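Local structure of methylornithine synthase PylB (Methanosarcina barkeri, 3T7V) at residues A[297-308]-A[320-328]; A[103-114]-A[135-146]. The protein catalyses the radical-based isomerization of L-lysine to (3R)-3-methyl-D-ornithine, a step of pyrrolysine biosynthesis, using a [4Fe-4S] cluster and S-adenosyl-L-methionine. All blocks are in the same frame, centred on the assembly; numbering follows the deposited sequence.

Contact 1 (A[297-308]-A[320-328]); sequences VTSILPPDSQLE and RDRDIKSVV. With MD0 (5-amino-D-isoleucine), chain D.
At the C-terminal end of barrel strand 296-300, where the strand supplies S299 and T298 to the methylornithine site, two arginines of the chain entering helix 324-334 reach back to S299 and to the loop that follows the strand. R322 NH1 donates to S299 O at 3.1 Å, on a lone pair in the carbonyl plane, and S299 O lies only 4° out of the R322 guanidinium plane; the bond from NH1 to S299 OG is weak. That hydroxyl oxygen also accepts from the ligand amino group (MD0 N, 2.8 Å), while T298 OG1 donates to the ligand carboxylate. The other nitrogens of R322 form salt bridges, NE with D314 and NH2 with D279, and the bonds to S299, D314 and D279 fix the rotation of the guanidinium. R320 grips L307 O end-on: R320 NH1 and NH2 each lie 2.9 Å from L307 O, which sits in the guanidinium plane, and NH2 adds a weak bond to S305 O. L301 CD1 sits over one face of this group, offset toward the rim. A bend at chi3 (-64°) turns the R320 chain into this position. With an alanine here, both donors to L307 O go, and that carbonyl is likely to be left without its mate and the 305-307 turn less firmly held. The backbone of R322 takes part too: L301 N donates to R322 O at 2.9 Å. D323 is the N-cap, its OD1 accepting from S326 N. V297 CG1 meets V327 CG1 tip to tip at 4.1 Å, and V327 CG2 meets I300 CG1 and CD1. R322 is thus a second-shell group behind S299, perhaps slightly polarising its hydroxyl, while R320 separately ties down loop carbonyls.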
loop_
_atom_site.group_PDB
_atom_site.type_symbol
_atom_site.label_atom_id
_atom_site.label_comp_id
_atom_site.label_asym_id
_atom_site.label_seq_id
_atom_site.Cartn_x
_atom_site.Cartn_y
_atom_site.Cartn_z
ATOM N N VAL A 297 -4.172 5.690 -6.317
ATOM C CA VAL A 297 -3.136 6.587 -5.785
ATOM C C VAL A 297 -3.349 6.593 -4.238
ATOM O O VAL A 297 -4.484 6.703 -3.777
ATOM C CB VAL A 297 -3.237 8.010 -6.304
ATOM C CG1 VAL A 297 -2.140 8.909 -5.732
ATOM C CG2 VAL A 297 -3.128 8.045 -7.836
ATOM N N THR A 298 -2.239 6.311 -3.518
ATOM C CA THR A 298 -2.318 6.200 -2.072
ATOM C C THR A 298 -1.297 7.135 -1.434
ATOM O O THR A 298 -0.467 7.752 -2.104
ATOM C CB THR A 298 -2.038 4.749 -1.609
ATOM O OG1 THR A 298 -0.643 4.423 -1.802
ATOM C CG2 THR A 298 -2.952 3.719 -2.337
ATOM N N SER A 299 -1.433 7.247 -0.116
ATOM C CA SER A 299 -0.554 8.137 0.667
ATOM C C SER A 299 -0.858 9.608 0.357
ATOM O O SER A 299 -0.007 10.498 0.473
ATOM C CB SER A 299 0.944 7.849 0.540
ATOM O OG SER A 299 1.570 8.052 1.871
ATOM N N ILE A 300 -2.118 9.856 -0.040
ATOM C CA ILE A 300 -2.626 11.224 -0.203
ATOM C C ILE A 300 -2.995 11.671 1.207
ATOM O O ILE A 300 -3.693 10.981 1.924
ATOM C CB ILE A 300 -3.874 11.235 -1.104
ATOM C CG1 ILE A 300 -3.554 10.538 -2.449
ATOM C CG2 ILE A 300 -4.314 12.688 -1.261
ATOM C CD1 ILE A 300 -4.796 10.468 -3.344
ATOM N N LEU A 301 -2.554 12.843 1.620
ATOM C CA LEU A 301 -2.900 13.293 2.963
ATOM C C LEU A 301 -4.098 14.197 2.966
ATOM O O LEU A 301 -4.394 14.875 1.958
ATOM C CB LEU A 301 -1.723 14.066 3.554
ATOM C CG LEU A 301 -0.466 13.185 3.740
ATOM C CD1 LEU A 301 0.734 13.969 4.283
ATOM C CD2 LEU A 301 -0.664 12.004 4.686
ATOM N N PRO A 302 -4.819 14.226 4.116
ATOM C CA PRO A 302 -5.896 15.173 4.316
ATOM C C PRO A 302 -5.366 16.613 4.031
ATOM O O PRO A 302 -4.147 16.888 4.225
ATOM C CB PRO A 302 -6.182 14.991 5.825
ATOM C CG PRO A 302 -5.879 13.565 6.122
ATOM C CD PRO A 302 -4.567 13.433 5.324
ATOM N N PRO A 303 -6.270 17.509 3.547
ATOM C CA PRO A 303 -5.954 18.918 3.244
ATOM C C PRO A 303 -5.325 19.611 4.475
ATOM O O PRO A 303 -5.904 19.545 5.562
ATOM C CB PRO A 303 -7.323 19.523 2.908
ATOM C CG PRO A 303 -8.143 18.414 2.356
ATOM C CD PRO A 303 -7.618 17.133 3.047
ATOM N N ASP A 304 -4.196 20.301 4.272
ATOM C CA ASP A 304 -3.273 20.741 5.331
ATOM C C ASP A 304 -2.561 19.505 5.778
ATOM O O ASP A 304 -1.721 18.960 5.074
ATOM C CB ASP A 304 -3.993 21.394 6.524
ATOM C CG ASP A 304 -3.488 20.862 7.882
ATOM O OD1 ASP A 304 -2.294 21.091 8.191
ATOM O OD2 ASP A 304 -4.301 20.291 8.649
ATOM N N SER A 305 -2.950 19.065 6.955
ATOM C CA SER A 305 -2.395 17.979 7.627
ATOM C C SER A 305 -0.902 18.109 7.971
ATOM O O SER A 305 -0.044 18.352 7.124
ATOM C CB SER A 305 -2.708 16.702 6.846
ATOM O OG SER A 305 -2.734 15.688 7.752
ATOM N N GLN A 306 -0.619 17.951 9.239
ATOM C CA GLN A 306 0.719 17.739 9.749
ATOM C C GLN A 306 0.923 16.239 9.852
ATOM O O GLN A 306 1.909 15.765 10.410
ATOM C CB GLN A 306 0.771 18.300 11.149
ATOM C CG GLN A 306 -0.567 18.096 11.858
ATOM C CD GLN A 306 -0.582 18.547 13.305
ATOM O OE1 GLN A 306 -0.353 17.735 14.206
ATOM N NE2 GLN A 306 -0.864 19.838 13.544
ATOM N N LEU A 307 -0.057 15.450 9.380
ATOM C CA LEU A 307 0.053 13.974 9.566
ATOM C C LEU A 307 1.214 13.437 8.768
ATOM O O LEU A 307 1.628 13.993 7.752
ATOM C CB LEU A 307 -1.215 13.241 9.093
ATOM C CG LEU A 307 -2.494 13.555 9.938
ATOM C CD1 LEU A 307 -3.694 12.834 9.367
ATOM C CD2 LEU A 307 -2.273 13.175 11.391
ATOM N N GLU A 308 1.717 12.298 9.201
ATOM C CA GLU A 308 2.928 11.690 8.538
ATOM C C GLU A 308 2.542 10.592 7.547
ATOM O O GLU A 308 1.426 10.019 7.573
ATOM C CB GLU A 308 3.836 11.116 9.657
ATOM C CG GLU A 308 4.423 12.343 10.429
ATOM C CD GLU A 308 5.252 12.114 11.617
ATOM O OE1 GLU A 308 5.648 10.961 11.850
ATOM O OE2 GLU A 308 5.524 13.159 12.322
ATOM N N ARG A 320 5.352 20.027 1.588
ATOM C CA ARG A 320 5.012 18.747 1.021
ATOM C C ARG A 320 3.847 19.014 0.037
ATOM O O ARG A 320 3.127 19.997 0.215
ATOM C CB ARG A 320 4.547 17.813 2.145
ATOM C CG ARG A 320 5.643 17.485 3.133
ATOM C CD ARG A 320 5.102 16.330 4.005
ATOM N NE ARG A 320 3.939 16.750 4.790
ATOM C CZ ARG A 320 3.261 15.969 5.634
ATOM N NH1 ARG A 320 3.648 14.732 5.812
ATOM N NH2 ARG A 320 2.209 16.450 6.315
ATOM N N ASP A 321 3.672 18.153 -0.976
ATOM C CA ASP A 321 2.668 18.285 -2.037
ATOM C C ASP A 321 2.057 16.856 -2.060
ATOM O O ASP A 321 2.470 15.946 -2.767
ATOM C CB ASP A 321 3.420 18.551 -3.345
ATOM C CG ASP A 321 2.515 18.790 -4.534
ATOM O OD1 ASP A 321 1.310 18.975 -4.314
ATOM O OD2 ASP A 321 3.036 18.811 -5.690
ATOM N N ARG A 322 1.037 16.684 -1.229
ATOM C CA ARG A 322 0.417 15.391 -0.915
ATOM C C ARG A 322 -1.114 15.523 -0.988
ATOM O O ARG A 322 -1.778 14.558 -0.595
ATOM C CB ARG A 322 0.777 14.967 0.535
ATOM C CG ARG A 322 2.246 14.687 0.809
ATOM C CD ARG A 322 2.406 13.233 0.555
ATOM N NE ARG A 322 3.658 12.725 1.149
ATOM C CZ ARG A 322 3.826 11.504 1.672
ATOM N NH1 ARG A 322 2.829 10.615 1.642
ATOM N NH2 ARG A 322 5.000 11.173 2.192
ATOM N N ASP A 323 -1.707 16.596 -1.515
ATOM C CA ASP A 323 -3.171 16.757 -1.317
ATOM C C ASP A 323 -3.885 16.273 -2.570
ATOM O O ASP A 323 -3.331 16.221 -3.680
ATOM C CB ASP A 323 -3.507 18.208 -1.063
ATOM C CG ASP A 323 -2.992 19.053 -2.162
ATOM O OD1 ASP A 323 -3.854 19.341 -3.027
ATOM O OD2 ASP A 323 -1.729 19.331 -2.204
ATOM N N ILE A 324 -5.125 15.889 -2.368
ATOM C CA ILE A 324 -5.957 15.385 -3.463
ATOM C C ILE A 324 -6.099 16.358 -4.655
ATOM O O ILE A 324 -6.105 15.913 -5.783
ATOM C CB ILE A 324 -7.315 14.885 -2.940
ATOM C CG1 ILE A 324 -7.977 14.012 -3.980
ATOM C CG2 ILE A 324 -8.165 16.040 -2.486
ATOM C CD1 ILE A 324 -9.313 13.428 -3.461
ATOM N N LYS A 325 -6.210 17.646 -4.384
ATOM C CA LYS A 325 -6.414 18.577 -5.496
ATOM C C LYS A 325 -5.130 18.564 -6.417
ATOM O O LYS A 325 -5.259 18.618 -7.675
ATOM C CB LYS A 325 -6.751 19.971 -4.950
ATOM C CG LYS A 325 -8.119 20.077 -4.287
ATOM C CD LYS A 325 -8.236 21.563 -3.871
ATOM C CE LYS A 325 -9.168 21.868 -2.711
ATOM N NZ LYS A 325 -10.579 22.025 -3.149
ATOM N N SER A 326 -3.920 18.434 -5.833
ATOM C CA SER A 326 -2.695 18.388 -6.670
ATOM C C SER A 326 -2.632 17.076 -7.412
ATOM O O SER A 326 -2.166 17.028 -8.545
ATOM C CB SER A 326 -1.407 18.562 -5.895
ATOM O OG SER A 326 -1.486 19.702 -5.142
ATOM N N VAL A 327 -3.008 15.982 -6.738
ATOM C CA VAL A 327 -3.102 14.701 -7.434
ATOM C C VAL A 327 -4.059 14.738 -8.628
ATOM O O VAL A 327 -3.671 14.307 -9.730
ATOM C CB VAL A 327 -3.551 13.567 -6.469
ATOM C CG1 VAL A 327 -3.913 12.253 -7.214
ATOM C CG2 VAL A 327 -2.450 13.234 -5.455
ATOM N N VAL A 328 -5.266 15.296 -8.447
ATOM C CA VAL A 328 -6.245 15.267 -9.529
ATOM C C VAL A 328 -5.769 16.166 -10.677
ATOM O O VAL A 328 -5.994 15.828 -11.848
ATOM C CB VAL A 328 -7.631 15.649 -8.989
ATOM C CG1 VAL A 328 -8.605 15.858 -10.167
ATOM C CG2 VAL A 328 -8.185 14.570 -8.063
HETATM C C MD0 D . 0.959 4.271 1.468
HETATM N N MD0 D . 1.941 5.651 3.207
HETATM O O MD0 D . -0.096 3.912 0.907
HETATM C CA MD0 D . 0.923 4.648 2.914
HETATM C CB MD0 D . 1.136 3.391 3.810
HETATM C CD MD0 D . -0.282 1.440 4.745
HETATM N NE MD0 D . -1.465 0.633 4.480
HETATM C CG MD0 D . -0.082 2.442 3.612
HETATM C CG2 MD0 D . 2.450 2.620 3.520
HETATM O OXT MD0 D . 2.047 4.335 0.883
HETATM O O HOH W 1 -6.140 16.010 0.291
HETATM O O HOH W 2 1.292 18.729 3.902
#

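Contact 2 (A[103-114]-A[135-146]). With MD0 (5-amino-D-isoleucine), chain D.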
loop_
_atom_site.group_PDB
_atom_site.type_symbol
_atom_site.label_atom_id
_atom_site.label_comp_id
_atom_site.label_asym_id
_atom_site.label_seq_id
_atom_site.Cartn_x
_atom_site.Cartn_y
_atom_site.Cartn_z
ATOM N N LEU A 103 -12.188 15.880 4.904
ATOM C CA LEU A 103 -12.184 14.845 3.874
ATOM C C LEU A 103 -13.548 14.742 3.191
ATOM O O LEU A 103 -13.673 14.203 2.050
ATOM C CB LEU A 103 -11.857 13.460 4.502
ATOM C CG LEU A 103 -10.444 13.484 5.052
ATOM C CD1 LEU A 103 -10.171 12.140 5.629
ATOM C CD2 LEU A 103 -9.410 13.890 4.020
ATOM N N LYS A 104 -14.594 15.236 3.888
ATOM C CA LYS A 104 -15.981 14.997 3.380
ATOM C C LYS A 104 -16.150 15.732 2.068
ATOM O O LYS A 104 -15.951 16.946 1.997
ATOM C CB LYS A 104 -16.973 15.533 4.419
ATOM C CG LYS A 104 -16.954 14.661 5.667
ATOM C CD LYS A 104 -17.925 15.258 6.723
ATOM C CE LYS A 104 -17.670 14.555 8.044
ATOM N NZ LYS A 104 -18.640 15.011 9.058
ATOM N N GLY A 105 -16.597 14.946 1.087
ATOM C CA GLY A 105 -16.821 15.487 -0.269
ATOM C C GLY A 105 -15.577 15.907 -1.030
ATOM O O GLY A 105 -15.700 16.557 -2.046
ATOM N N ALA A 106 -14.389 15.460 -0.604
ATOM C CA ALA A 106 -13.169 15.829 -1.266
ATOM C C ALA A 106 -12.914 15.005 -2.493
ATOM O O ALA A 106 -12.131 15.459 -3.339
ATOM C CB ALA A 106 -11.945 15.753 -0.321
ATOM N N GLY A 107 -13.540 13.839 -2.638
ATOM C CA GLY A 107 -13.352 13.066 -3.854
ATOM C C GLY A 107 -12.622 11.776 -3.610
ATOM O O GLY A 107 -12.300 11.032 -4.589
ATOM N N PHE A 108 -12.328 11.436 -2.329
ATOM C CA PHE A 108 -11.705 10.122 -2.059
ATOM C C PHE A 108 -12.674 8.933 -2.215
ATOM O O PHE A 108 -13.867 9.010 -1.965
ATOM C CB PHE A 108 -11.154 10.067 -0.610
ATOM C CG PHE A 108 -10.015 11.012 -0.404
ATOM C CD1 PHE A 108 -8.758 10.656 -0.911
ATOM C CD2 PHE A 108 -10.192 12.220 0.321
ATOM C CE1 PHE A 108 -7.663 11.469 -0.696
ATOM C CE2 PHE A 108 -9.094 13.062 0.508
ATOM C CZ PHE A 108 -7.837 12.680 0.012
ATOM N N HIS A 109 -12.112 7.826 -2.716
ATOM C CA HIS A 109 -12.839 6.549 -2.771
ATOM C C HIS A 109 -12.736 5.710 -1.532
ATOM O O HIS A 109 -13.639 4.912 -1.257
ATOM C CB HIS A 109 -12.354 5.679 -3.968
ATOM C CG HIS A 109 -12.514 6.374 -5.270
ATOM N ND1 HIS A 109 -11.503 7.116 -5.811
ATOM C CD2 HIS A 109 -13.590 6.484 -6.115
ATOM C CE1 HIS A 109 -11.942 7.706 -6.938
ATOM N NE2 HIS A 109 -13.217 7.313 -7.131
ATOM N N MET A 110 -11.715 5.963 -0.704
ATOM C CA MET A 110 -11.458 5.129 0.455
ATOM C C MET A 110 -10.564 5.940 1.366
ATOM O O MET A 110 -9.835 6.871 0.896
ATOM C CB MET A 110 -10.753 3.839 0.019
ATOM C CG MET A 110 -10.520 2.864 1.249
ATOM S SD MET A 110 -10.329 1.134 0.727
ATOM C CE MET A 110 -8.870 1.312 -0.261
ATOM N N VAL A 111 -10.598 5.642 2.667
ATOM C CA VAL A 111 -9.623 6.197 3.639
ATOM C C VAL A 111 -8.902 5.042 4.305
ATOM O O VAL A 111 -9.548 4.036 4.628
ATOM C CB VAL A 111 -10.318 7.097 4.666
ATOM C CG1 VAL A 111 -10.932 8.295 4.020
ATOM C CG2 VAL A 111 -11.358 6.362 5.494
ATOM N N ASP A 112 -7.589 5.169 4.431
ATOM C CA ASP A 112 -6.738 4.151 5.143
ATOM C C ASP A 112 -6.354 4.573 6.532
ATOM O O ASP A 112 -5.625 5.593 6.646
ATOM C CB ASP A 112 -5.527 3.834 4.254
ATOM C CG ASP A 112 -4.552 2.877 4.838
ATOM O OD1 ASP A 112 -4.756 2.290 5.940
ATOM O OD2 ASP A 112 -3.486 2.639 4.165
ATOM N N LEU A 113 -6.954 3.967 7.540
ATOM C CA LEU A 113 -6.679 4.343 8.965
ATOM C C LEU A 113 -5.525 3.411 9.396
ATOM O O LEU A 113 -5.684 2.180 9.466
ATOM C CB LEU A 113 -7.911 4.026 9.844
ATOM C CG LEU A 113 -9.167 4.782 9.456
ATOM C CD1 LEU A 113 -10.298 4.271 10.324
ATOM C CD2 LEU A 113 -8.887 6.268 9.577
ATOM N N THR A 114 -4.353 4.005 9.600
ATOM C CA THR A 114 -3.137 3.261 9.868
ATOM C C THR A 114 -2.561 3.637 11.215
ATOM O O THR A 114 -2.585 4.811 11.640
ATOM C CB THR A 114 -2.103 3.593 8.760
ATOM O OG1 THR A 114 -2.564 3.025 7.529
ATOM C CG2 THR A 114 -0.696 2.938 9.041
ATOM N N VAL A 135 -15.123 7.035 12.613
ATOM C CA VAL A 135 -14.789 7.434 11.258
ATOM C C VAL A 135 -15.849 6.992 10.223
ATOM O O VAL A 135 -16.184 7.740 9.286
ATOM C CB VAL A 135 -13.390 6.856 10.867
ATOM C CG1 VAL A 135 -13.092 7.171 9.385
ATOM C CG2 VAL A 135 -12.308 7.475 11.817
ATOM N N LYS A 136 -16.416 5.786 10.356
ATOM C CA LYS A 136 -17.432 5.313 9.402
ATOM C C LYS A 136 -18.669 6.221 9.547
ATOM O O LYS A 136 -19.292 6.586 8.545
ATOM C CB LYS A 136 -17.785 3.869 9.687
ATOM C CG LYS A 136 -18.590 3.228 8.562
ATOM C CD LYS A 136 -17.667 2.923 7.394
ATOM C CE LYS A 136 -18.455 2.179 6.370
ATOM N NZ LYS A 136 -17.474 1.709 5.287
ATOM N N GLU A 137 -19.033 6.566 10.802
ATOM C CA GLU A 137 -20.211 7.445 11.002
ATOM C C GLU A 137 -19.996 8.840 10.401
ATOM O O GLU A 137 -20.951 9.446 9.882
ATOM C CB GLU A 137 -20.492 7.578 12.497
ATOM C CG GLU A 137 -21.149 6.364 13.133
ATOM C CD GLU A 137 -21.296 6.567 14.649
ATOM O OE1 GLU A 137 -20.765 7.597 15.242
ATOM O OE2 GLU A 137 -21.905 5.666 15.246
ATOM N N GLU A 138 -18.767 9.353 10.488
ATOM C CA GLU A 138 -18.423 10.682 9.963
ATOM C C GLU A 138 -18.372 10.679 8.475
ATOM O O GLU A 138 -18.922 11.592 7.807
ATOM C CB GLU A 138 -17.053 11.164 10.475
ATOM C CG GLU A 138 -17.071 11.543 11.955
ATOM C CD GLU A 138 -18.001 12.700 12.307
ATOM O OE1 GLU A 138 -18.596 12.641 13.390
ATOM O OE2 GLU A 138 -18.203 13.661 11.482
ATOM N N LEU A 139 -17.724 9.659 7.888
ATOM C CA LEU A 139 -17.443 9.731 6.442
ATOM C C LEU A 139 -18.307 8.884 5.533
ATOM O O LEU A 139 -18.490 9.194 4.362
ATOM C CB LEU A 139 -15.958 9.279 6.197
ATOM C CG LEU A 139 -14.905 10.152 6.856
ATOM C CD1 LEU A 139 -13.497 9.554 6.559
ATOM C CD2 LEU A 139 -15.041 11.559 6.327
ATOM N N GLY A 140 -18.782 7.770 6.040
ATOM C CA GLY A 140 -19.560 6.859 5.197
ATOM C C GLY A 140 -18.799 6.127 4.079
ATOM O O GLY A 140 -19.379 5.354 3.370
ATOM N N LEU A 141 -17.517 6.373 3.952
ATOM C CA LEU A 141 -16.700 5.885 2.833
ATOM C C LEU A 141 -16.186 4.539 3.188
ATOM O O LEU A 141 -16.103 4.116 4.373
ATOM C CB LEU A 141 -15.401 6.783 2.693
ATOM C CG LEU A 141 -15.657 8.173 2.056
ATOM C CD1 LEU A 141 -14.387 8.986 2.173
ATOM C CD2 LEU A 141 -16.057 7.974 0.574
ATOM N N PRO A 142 -15.826 3.755 2.172
ATOM C CA PRO A 142 -15.004 2.554 2.442
ATOM C C PRO A 142 -13.787 2.841 3.267
ATOM O O PRO A 142 -13.143 3.907 3.091
ATOM C CB PRO A 142 -14.580 2.103 1.028
ATOM C CG PRO A 142 -15.703 2.689 0.143
ATOM C CD PRO A 142 -15.986 4.029 0.755
ATOM N N ILE A 143 -13.542 1.981 4.213
ATOM C CA ILE A 143 -12.402 2.146 5.138
ATOM C C ILE A 143 -11.438 1.003 4.987
ATOM O O ILE A 143 -11.823 -0.191 5.034
ATOM C CB ILE A 143 -12.875 2.160 6.627
ATOM C CG1 ILE A 143 -13.655 3.417 6.900
ATOM C CG2 ILE A 143 -11.668 2.098 7.614
ATOM C CD1 ILE A 143 -14.178 3.445 8.337
ATOM N N MET A 144 -10.173 1.348 4.781
ATOM C CA MET A 144 -9.074 0.378 4.856
ATOM C C MET A 144 -8.485 0.554 6.250
ATOM O O MET A 144 -8.331 1.690 6.718
ATOM C CB MET A 144 -8.002 0.722 3.811
ATOM C CG MET A 144 -6.697 -0.052 4.037
ATOM S SD MET A 144 -5.590 0.338 2.605
ATOM C CE MET A 144 -6.154 -0.898 1.543
ATOM N N ILE A 145 -8.237 -0.524 6.941
ATOM C CA ILE A 145 -7.498 -0.470 8.229
ATOM C C ILE A 145 -6.155 -1.108 8.046
ATOM O O ILE A 145 -6.014 -2.196 7.403
ATOM C CB ILE A 145 -8.330 -1.089 9.384
ATOM C CG1 ILE A 145 -8.669 -2.558 9.122
ATOM C CG2 ILE A 145 -9.503 -0.198 9.761
ATOM C CD1 ILE A 145 -9.255 -3.276 10.374
ATOM N N SER A 146 -5.135 -0.487 8.674
ATOM C CA SER A 146 -3.789 -1.055 8.718
ATOM C C SER A 146 -3.368 -0.996 10.192
ATOM O O SER A 146 -2.648 -0.076 10.586
ATOM C CB SER A 146 -2.831 -0.203 7.848
ATOM O OG SER A 146 -3.321 -0.045 6.543
HETATM C C MD0 D . 0.959 4.271 1.468
HETATM N N MD0 D . 1.941 5.651 3.207
HETATM O O MD0 D . -0.096 3.912 0.907
HETATM C CA MD0 D . 0.923 4.648 2.914
HETATM C CB MD0 D . 1.136 3.391 3.810
HETATM C CD MD0 D . -0.282 1.440 4.745
HETATM N NE MD0 D . -1.465 0.633 4.480
HETATM C CG MD0 D . -0.082 2.442 3.612
HETATM C CG2 MD0 D . 2.450 2.620 3.520
HETATM O OXT MD0 D . 2.047 4.335 0.883
#
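D112 and S146 meet on the substrate-facing side of two parallel barrel strands, 110-115 and 143-146, whose short axes run 4.6 Å apart at 20°. S146 OG donates to D112 OD1 at 2.8 Å, on the syn side of the carboxylate; the other oxygen, OD2, accepts from MD0 NE at 2.9 Å, and S146 OG accepts from the same amine. With CG anti to the backbone N (chi1 178°), the carboxylate of D112 crosses M144 obliquely, M144 SD lying 3.5 Å from D112 OD2. The backbone ladder beneath is regular: V111 N to P142 O, M144 N to V111 O, L113 N to M144 O and S146 N to L113 O, the last three all 2.8 Å long.

On the other face of the sheet the packing is apolar and close. L113 CD1 lies 3.7 Å from I143 CG2 and meets V135 tip to tip, while V111 CG1 approaches L139 CD1 at 3.8 Å and is crossed at about a right angle by L141. The contact opens toward solvent at the 103-106 turn, where the extended chain of K104 passes L139 to form a salt bridge from NZ to E138 OE2, the carboxylate oxygen being met nearly along its C-O bond.

The helix segment 135-139 runs at 155° to strand 110-114 and lies over the V111 and L113 side, as in the beta-alpha-beta crossover of a TIM-type barrel. Strand 58-68 hydrogen-bonds to the other edge of 110-115, strand 163-167 flanks M144 and S146, and helix 341-345 packs on M110 and P142.

How the contacts relate
Both contacts are mainly buried, belong to one parallel barrel sheet and touch the same methylornithine molecule from different ends: contact 1 at its amino and carboxylate groups, contact 2 at its side-chain amine. Strand 58-68 pairs with 110-115 and with 296-300, joining the two. They also touch directly, I300 CG2 lying 3.6 Å from F108 CE1. Their chemistry differs with place. Contact 2 rests on a strand-to-strand ladder, with the buried D112-S146 pair as its polar face and an apolar helix interface on the other, its charge pair lying at the exposed edge; contact 1 joins a strand end and loop to a helix start through arginine-to-oxygen bonds, and its more open side lies along R320 and the loop.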